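Local atomic coordinates of cellulase CEL9M (Clostridium cellulolyticum, PDB entry 1IA6), a protein that probably hydrolyses internal beta-1,4-glucosidic linkages in cellulose, lichenin and cereal beta-D-glucans, as a family 9 glycoside hydrolase. Residues 205-210 against 255-260. Sequence-based numbering, arbitrary orientation.
Sequences QATSFG and CWDDMY. With CA (calcium ion), chain B; SO4 (sulfate ion), chain E.
Ser208 and Asp257 meet on a single calcium ion, a worked example of how a metal can join two loops distant in sequence. Ser208 chelates it through its carbonyl O at 2.4 Å from the calcium and through its OG, which chi1 of 61° sets between the backbone N and the carbonyl carbon. Asp257 gives the metal its backbone O, also 2.4 Å from the calcium, while its carboxylate turns to the other loop. With CG anti to the backbone N (chi1 -173°), that group reaches Thr207 and takes two bonds: the amide N of Thr207 lies 2.8 Å from OD1 of Asp257, and the Thr207 hydroxyl OG1 donates to Asp257 OD2 at 2.7 Å. Both donors approach on the syn side, 16° out of the carboxylate plane, a two-point grip that fixes its rotation. Each of two calcium-bound waters also donates a hydrogen bond, one to Trp256 O and the other to Asp257 OD1.

Around this centre, the Trp256 indole turns its edge to Gln205 O, 3.7 Å from CH2, while its NE1 donates to O2 of a sulfate ion, probably from the crystallisation liquor. Tyr260 brings CE2 and OH against Ser208 CB. An Asx turn, Tyr260 N to Asp258 OD1, leads into helix 260-271. Asp211 and Asp212, at the start of helix 210-224, complete the calcium site, which ties together two helix-preceding loops of the (alpha/alpha)6 barrel of family 9 glycoside hydrolases.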
loop_
_atom_site.group_PDB
_atom_site.type_symbol
_atom_site.label_atom_id
_atom_site.label_comp_id
_atom_site.label_asym_id
_atom_site.label_seq_id
_atom_site.Cartn_x
_atom_site.Cartn_y
_atom_site.Cartn_z
ATOM N N GLN A 205 -0.295 -5.841 -14.038
ATOM C CA GLN A 205 0.705 -5.849 -15.095
ATOM C C GLN A 205 1.739 -4.757 -14.839
ATOM O O GLN A 205 1.465 -3.571 -15.023
ATOM C CB GLN A 205 0.023 -5.638 -16.445
ATOM C CG GLN A 205 -0.841 -6.818 -16.857
ATOM C CD GLN A 205 -1.649 -6.544 -18.105
ATOM O OE1 GLN A 205 -2.687 -5.879 -18.057
ATOM N NE2 GLN A 205 -1.173 -7.047 -19.236
ATOM N N ALA A 206 2.931 -5.170 -14.414
ATOM C CA ALA A 206 4.006 -4.234 -14.098
ATOM C C ALA A 206 4.761 -3.776 -15.337
ATOM O O ALA A 206 4.829 -4.492 -16.339
ATOM C CB ALA A 206 4.966 -4.869 -13.107
ATOM N N THR A 207 5.348 -2.586 -15.254
ATOM C CA THR A 207 6.074 -2.020 -16.383
ATOM C C THR A 207 7.490 -1.552 -16.068
ATOM O O THR A 207 8.253 -1.241 -16.981
ATOM C CB THR A 207 5.321 -0.809 -16.957
ATOM O OG1 THR A 207 5.278 0.234 -15.974
ATOM C CG2 THR A 207 3.899 -1.193 -17.334
ATOM N N SER A 208 7.851 -1.506 -14.789
ATOM C CA SER A 208 9.176 -1.014 -14.422
ATOM C C SER A 208 9.741 -1.658 -13.168
ATOM O O SER A 208 8.996 -1.981 -12.248
ATOM C CB SER A 208 9.094 0.490 -14.188
ATOM O OG SER A 208 8.192 0.752 -13.121
ATOM N N PHE A 209 11.062 -1.825 -13.124
ATOM C CA PHE A 209 11.695 -2.398 -11.940
ATOM C C PHE A 209 12.888 -1.567 -11.460
ATOM O O PHE A 209 13.318 -1.699 -10.316
ATOM C CB PHE A 209 12.112 -3.856 -12.192
ATOM C CG PHE A 209 13.165 -4.023 -13.248
ATOM C CD1 PHE A 209 14.501 -3.762 -12.967
ATOM C CD2 PHE A 209 12.817 -4.440 -14.529
ATOM C CE1 PHE A 209 15.478 -3.915 -13.946
ATOM C CE2 PHE A 209 13.788 -4.594 -15.516
ATOM C CZ PHE A 209 15.118 -4.331 -15.223
ATOM N N GLY A 210 13.408 -0.702 -12.324
ATOM C CA GLY A 210 14.538 0.131 -11.941
ATOM C C GLY A 210 14.180 1.047 -10.782
ATOM O O GLY A 210 15.010 1.346 -9.922
ATOM N N CYS A 255 2.683 4.684 -6.753
ATOM C CA CYS A 255 1.693 3.613 -6.774
ATOM C C CYS A 255 2.432 2.286 -6.912
ATOM O O CYS A 255 3.652 2.270 -7.093
ATOM C CB CYS A 255 0.682 3.810 -7.912
ATOM S SG CYS A 255 1.359 3.848 -9.578
ATOM N N TRP A 256 1.702 1.181 -6.832
ATOM C CA TRP A 256 2.336 -0.128 -6.892
ATOM C C TRP A 256 3.267 -0.370 -8.076
ATOM O O TRP A 256 4.224 -1.130 -7.955
ATOM C CB TRP A 256 1.284 -1.251 -6.818
ATOM C CG TRP A 256 0.246 -1.223 -7.896
ATOM C CD1 TRP A 256 -0.978 -0.621 -7.841
ATOM C CD2 TRP A 256 0.346 -1.811 -9.197
ATOM N NE1 TRP A 256 -1.647 -0.798 -9.030
ATOM C CE2 TRP A 256 -0.856 -1.523 -9.880
ATOM C CE3 TRP A 256 1.338 -2.551 -9.856
ATOM C CZ2 TRP A 256 -1.094 -1.950 -11.194
ATOM C CZ3 TRP A 256 1.103 -2.976 -11.160
ATOM C CH2 TRP A 256 -0.106 -2.672 -11.814
ATOM N N ASP A 257 3.011 0.280 -9.210
ATOM C CA ASP A 257 3.845 0.074 -10.395
ATOM C C ASP A 257 4.908 1.141 -10.630
ATOM O O ASP A 257 5.932 0.871 -11.254
ATOM C CB ASP A 257 2.958 -0.020 -11.646
ATOM C CG ASP A 257 3.740 -0.397 -12.896
ATOM O OD1 ASP A 257 4.538 -1.353 -12.832
ATOM O OD2 ASP A 257 3.546 0.251 -13.948
ATOM N N ASP A 258 4.669 2.346 -10.124
ATOM C CA ASP A 258 5.598 3.456 -10.328
ATOM C C ASP A 258 6.134 4.037 -9.023
ATOM O O ASP A 258 5.422 4.730 -8.297
ATOM C CB ASP A 258 4.895 4.543 -11.156
ATOM C CG ASP A 258 5.767 5.763 -11.403
ATOM O OD1 ASP A 258 6.993 5.691 -11.184
ATOM O OD2 ASP A 258 5.215 6.796 -11.829
ATOM N N MET A 259 7.399 3.747 -8.730
ATOM C CA MET A 259 8.031 4.243 -7.515
ATOM C C MET A 259 9.175 5.203 -7.820
ATOM O O MET A 259 10.034 5.438 -6.974
ATOM C CB MET A 259 8.549 3.070 -6.674
ATOM C CG MET A 259 7.450 2.273 -5.985
ATOM S SD MET A 259 6.567 3.264 -4.765
ATOM C CE MET A 259 7.716 3.179 -3.386
ATOM N N TYR A 260 9.178 5.767 -9.026
ATOM C CA TYR A 260 10.228 6.701 -9.419
ATOM C C TYR A 260 10.280 7.978 -8.590
ATOM O O TYR A 260 11.366 8.479 -8.300
ATOM C CB TYR A 260 10.097 7.053 -10.903
ATOM C CG TYR A 260 10.643 5.975 -11.807
ATOM C CD1 TYR A 260 12.019 5.774 -11.928
ATOM C CD2 TYR A 260 9.789 5.116 -12.498
ATOM C CE1 TYR A 260 12.529 4.740 -12.711
ATOM C CE2 TYR A 260 10.291 4.079 -13.281
ATOM C CZ TYR A 260 11.659 3.898 -13.381
ATOM O OH TYR A 260 12.159 2.868 -14.141
HETATM CA CA CA B . 7.972 -0.368 -10.747
HETATM S S SO4 E . -5.376 -0.673 -10.159
HETATM O O1 SO4 E . -6.432 -1.692 -9.976
HETATM O O2 SO4 E . -4.596 -0.554 -8.913
HETATM O O3 SO4 E . -6.006 0.623 -10.487
HETATM O O4 SO4 E . -4.491 -1.083 -11.272
HETATM O O HOH W 1 6.718 -0.290 -8.666
HETATM O O HOH W 2 6.483 -2.222 -11.000
#